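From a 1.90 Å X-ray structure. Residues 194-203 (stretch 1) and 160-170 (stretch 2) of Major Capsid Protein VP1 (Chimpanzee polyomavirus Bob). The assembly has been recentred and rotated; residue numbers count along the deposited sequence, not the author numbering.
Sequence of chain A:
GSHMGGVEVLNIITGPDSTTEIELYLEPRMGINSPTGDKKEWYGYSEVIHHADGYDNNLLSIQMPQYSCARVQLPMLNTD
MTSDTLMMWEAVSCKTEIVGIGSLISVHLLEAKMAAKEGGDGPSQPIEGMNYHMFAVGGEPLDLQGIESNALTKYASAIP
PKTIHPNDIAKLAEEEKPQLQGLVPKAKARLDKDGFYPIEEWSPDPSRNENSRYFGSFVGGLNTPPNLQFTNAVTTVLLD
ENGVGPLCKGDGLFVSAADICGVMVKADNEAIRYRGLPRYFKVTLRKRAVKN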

# COMPACT_ATOMS: atom_id res chain seq x y z
N ASP A 194 -5.65 32.91 8.12
CA ASP A 194 -6.16 31.99 7.07
C ASP A 194 -5.63 32.46 5.70
O ASP A 194 -5.61 33.69 5.47
CB ASP A 194 -7.68 32.00 7.11
CG ASP A 194 -8.30 31.12 6.06
OD1 ASP A 194 -8.16 29.87 6.18
OD2 ASP A 194 -8.92 31.68 5.13
N GLY A 195 -5.25 31.53 4.81
CA GLY A 195 -4.72 31.86 3.48
C GLY A 195 -3.57 32.85 3.55
O GLY A 195 -3.68 33.90 2.92
N PHE A 196 -2.47 32.53 4.20
CA PHE A 196 -1.37 33.50 4.45
C PHE A 196 -0.00 32.79 4.50
O PHE A 196 1.02 33.38 4.16
CB PHE A 196 -1.67 34.28 5.73
CG PHE A 196 -0.81 35.50 5.92
CD1 PHE A 196 -1.00 36.62 5.12
CD2 PHE A 196 0.17 35.54 6.89
CE1 PHE A 196 -0.21 37.76 5.28
CE2 PHE A 196 0.98 36.66 7.04
CZ PHE A 196 0.78 37.77 6.24
N TYR A 197 0.03 31.56 5.00
CA TYR A 197 1.26 30.75 5.14
C TYR A 197 1.27 29.69 4.04
O TYR A 197 0.48 28.74 4.08
CB TYR A 197 1.30 30.13 6.53
CG TYR A 197 1.42 31.16 7.63
CD1 TYR A 197 0.31 31.78 8.17
CD2 TYR A 197 2.67 31.54 8.09
CE1 TYR A 197 0.42 32.71 9.19
CE2 TYR A 197 2.80 32.48 9.10
CZ TYR A 197 1.68 33.07 9.65
OH TYR A 197 1.84 34.00 10.63
N PRO A 198 2.14 29.81 3.01
CA PRO A 198 2.26 28.77 1.98
C PRO A 198 2.75 27.43 2.53
O PRO A 198 3.73 27.37 3.29
CB PRO A 198 3.28 29.32 1.00
CG PRO A 198 3.15 30.85 1.19
CD PRO A 198 2.94 31.00 2.68
N ILE A 199 2.10 26.36 2.06
CA ILE A 199 2.46 24.95 2.36
C ILE A 199 3.89 24.70 1.93
O ILE A 199 4.62 24.02 2.68
CB ILE A 199 1.43 24.04 1.67
CG1 ILE A 199 0.08 24.16 2.39
CG2 ILE A 199 1.90 22.59 1.56
CD1 ILE A 199 -1.10 23.73 1.55
N GLU A 200 4.29 25.20 0.77
CA GLU A 200 5.63 24.89 0.21
C GLU A 200 6.75 25.55 1.04
O GLU A 200 7.91 25.16 0.81
CB GLU A 200 5.73 25.28 -1.26
CG GLU A 200 5.68 26.78 -1.53
CD GLU A 200 5.41 27.07 -2.99
OE1 GLU A 200 4.19 27.11 -3.40
OE2 GLU A 200 6.41 27.24 -3.74
N GLU A 201 6.44 26.45 1.97
CA GLU A 201 7.47 27.11 2.81
C GLU A 201 7.30 26.83 4.30
O GLU A 201 8.27 27.07 5.02
CB GLU A 201 7.45 28.62 2.62
CG GLU A 201 7.79 29.06 1.20
CD GLU A 201 7.61 30.57 1.02
OE1 GLU A 201 6.46 31.05 0.94
OE2 GLU A 201 8.63 31.24 1.02
N TRP A 202 6.14 26.34 4.75
CA TRP A 202 5.82 26.20 6.20
C TRP A 202 5.31 24.80 6.50
O TRP A 202 4.38 24.37 5.80
CB TRP A 202 4.79 27.23 6.66
CG TRP A 202 5.24 28.65 6.51
CD1 TRP A 202 4.88 29.53 5.54
CD2 TRP A 202 6.15 29.35 7.38
NE1 TRP A 202 5.49 30.74 5.74
CE2 TRP A 202 6.25 30.67 6.88
CE3 TRP A 202 6.82 29.03 8.56
CZ2 TRP A 202 7.05 31.65 7.49
CZ3 TRP A 202 7.57 30.01 9.19
CH2 TRP A 202 7.71 31.29 8.64
N SER A 203 5.84 24.20 7.56
CA SER A 203 5.44 22.88 8.11
C SER A 203 5.08 23.07 9.57
O SER A 203 5.61 23.95 10.22
CB SER A 203 6.55 21.87 7.98
OG SER A 203 6.76 21.56 6.61
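Stretch 2 (160-170) PPKTIHPNDIA

Stretch 2 approaches stretch 1 as an extended strand-like segment that turns into a helix. Thr163, Ile164 and His165 have phi near -110 to -150° and psi near 140 to 160°, so that Ile164 can turn both its N and its O to stretch 1; from Pro166 the angles become helical. The two chains run in the same general direction, Phe196 lying nearest Thr163 (CA to CA 4.4 Å) and Glu201 nearest His165 (CA to CA 6.7 Å). Together they bury 574 Å².

Three hydrogen bonds tie the stretches together, and Ile164 takes part in two of them through its backbone. Its N donates to Phe196 O at 3.0 Å, while its O accepts from Trp202 NE1, also at 3.0 Å and nearly linear (171°). The indole nitrogen thus does the work a backbone amide might do in a sheet. Phe196 O also receives a CA-H...O contact from Thr163 CA at 3.1 Å. The third bond joins side chains: His165 ND1 donates to Glu201 OE1 at 2.6 Å, with the carboxylate oxygen near the plane of the imidazole, where the N-H of ND1 points. The CA-to-CB bond of Glu201 points toward stretch 2, and the side chain, in the m rotamer with an extended chi2, has the length to reach this nitrogen. One water lies 2.8 Å from Gly195 O and 2.8 Å from Lys162 O, measured from its own O, and so links two carbonyls that could not bond each other directly. Gly195 has a positive phi of 52°, which favours glycine.

Aromatic rings supply much of the apolar contact. Phe196 lays one face over Thr163 CA and Ile164 N, and its edge meets the carbonyl of Pro161 (Phe196 CE1 to Pro161 O 3.4 Å), a favourable place for an oxygen beside the positive rim of a ring. Ile164 CG2 packs against two rings, at 3.5 Å from Phe196 CE2 and 3.1 Å from Tyr197 CE2, lying over a face of the tyrosine. Pro198, whose CA-to-CB bond points toward stretch 2, brings its CD to 3.4 Å from Ile164 O.

Trp202 also packs on Pro166 and Ile169. Pro166 CG sits over its six-membered ring in a CH-pi contact, 4.2 Å from the centroid and 18° off the normal; proline suits this position because its rigid ring fixes phi near the helical value, here -51°. Farther along, Ile169 CD1 reaches Trp202 CH2 at 3.3 Å. Within stretch 2, Asp168 OD2 accepts from His165 N at 2.9 Å, so this amide is bonded within its own stretch.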

# COMPACT_ATOMS: atom_id res chain seq x y z
N PRO A 160 -0.53 45.69 1.97
CA PRO A 160 -0.17 44.70 2.99
C PRO A 160 0.29 43.39 2.34
O PRO A 160 0.00 43.15 1.17
CB PRO A 160 -1.47 44.49 3.77
CG PRO A 160 -2.56 44.78 2.74
CD PRO A 160 -1.99 45.85 1.83
N PRO A 161 1.11 42.57 3.05
CA PRO A 161 1.57 41.29 2.51
C PRO A 161 0.38 40.35 2.29
O PRO A 161 -0.54 40.37 3.08
CB PRO A 161 2.57 40.75 3.55
CG PRO A 161 2.28 41.54 4.83
CD PRO A 161 1.65 42.84 4.40
N LYS A 162 0.38 39.60 1.19
CA LYS A 162 -0.67 38.58 0.87
C LYS A 162 -0.26 37.22 1.45
O LYS A 162 -1.15 36.38 1.68
CB LYS A 162 -0.87 38.52 -0.64
CG LYS A 162 -1.41 39.81 -1.24
CD LYS A 162 -1.68 39.72 -2.74
CE LYS A 162 -2.40 40.94 -3.28
NZ LYS A 162 -1.56 42.15 -3.18
N THR A 163 1.03 37.01 1.66
CA THR A 163 1.63 35.82 2.28
C THR A 163 2.88 36.24 3.03
O THR A 163 3.40 37.34 2.73
CB THR A 163 2.03 34.73 1.26
OG1 THR A 163 2.73 35.25 0.13
CG2 THR A 163 0.81 33.99 0.77
N ILE A 164 3.30 35.39 3.97
CA ILE A 164 4.57 35.55 4.71
C ILE A 164 5.48 34.40 4.31
O ILE A 164 5.00 33.26 4.17
CB ILE A 164 4.34 35.62 6.23
CG1 ILE A 164 5.65 35.85 6.98
CG2 ILE A 164 3.62 34.39 6.75
CD1 ILE A 164 5.47 36.64 8.25
N HIS A 165 6.75 34.71 4.13
CA HIS A 165 7.82 33.76 3.77
C HIS A 165 8.77 33.62 4.95
O HIS A 165 8.91 34.53 5.77
CB HIS A 165 8.51 34.24 2.49
CG HIS A 165 7.53 34.60 1.43
ND1 HIS A 165 6.74 33.64 0.83
CD2 HIS A 165 7.19 35.79 0.89
CE1 HIS A 165 5.95 34.23 -0.05
NE2 HIS A 165 6.20 35.54 -0.03
N PRO A 166 9.44 32.46 5.09
CA PRO A 166 10.39 32.26 6.17
C PRO A 166 11.45 33.37 6.33
O PRO A 166 11.72 33.68 7.45
CB PRO A 166 11.04 30.93 5.80
CG PRO A 166 9.94 30.18 5.08
CD PRO A 166 9.25 31.25 4.27
N ASN A 167 12.00 33.90 5.23
CA ASN A 167 13.05 34.94 5.34
C ASN A 167 12.50 36.30 5.81
O ASN A 167 13.33 37.06 6.36
CB ASN A 167 13.91 35.11 4.09
CG ASN A 167 15.28 35.58 4.51
OD1 ASN A 167 15.80 35.14 5.54
ND2 ASN A 167 15.86 36.51 3.77
N ASP A 168 11.20 36.57 5.65
CA ASP A 168 10.48 37.72 6.25
C ASP A 168 10.69 37.64 7.75
O ASP A 168 10.81 38.68 8.36
CB ASP A 168 8.97 37.73 5.93
CG ASP A 168 8.61 37.95 4.46
OD1 ASP A 168 9.45 38.51 3.73
OD2 ASP A 168 7.48 37.56 4.04
N ILE A 169 10.77 36.45 8.32
CA ILE A 169 10.99 36.30 9.78
C ILE A 169 12.48 36.18 10.05
O ILE A 169 12.96 36.92 10.90
CB ILE A 169 10.17 35.13 10.35
CG1 ILE A 169 8.69 35.50 10.28
CG2 ILE A 169 10.61 34.79 11.76
CD1 ILE A 169 7.81 34.39 9.87
N ALA A 170 13.18 35.31 9.34
CA ALA A 170 14.60 34.98 9.61
C ALA A 170 15.51 36.17 9.25
O ALA A 170 16.54 36.32 9.92
CB ALA A 170 14.98 33.75 8.84
O HOH W 1 -3.00 34.79 0.36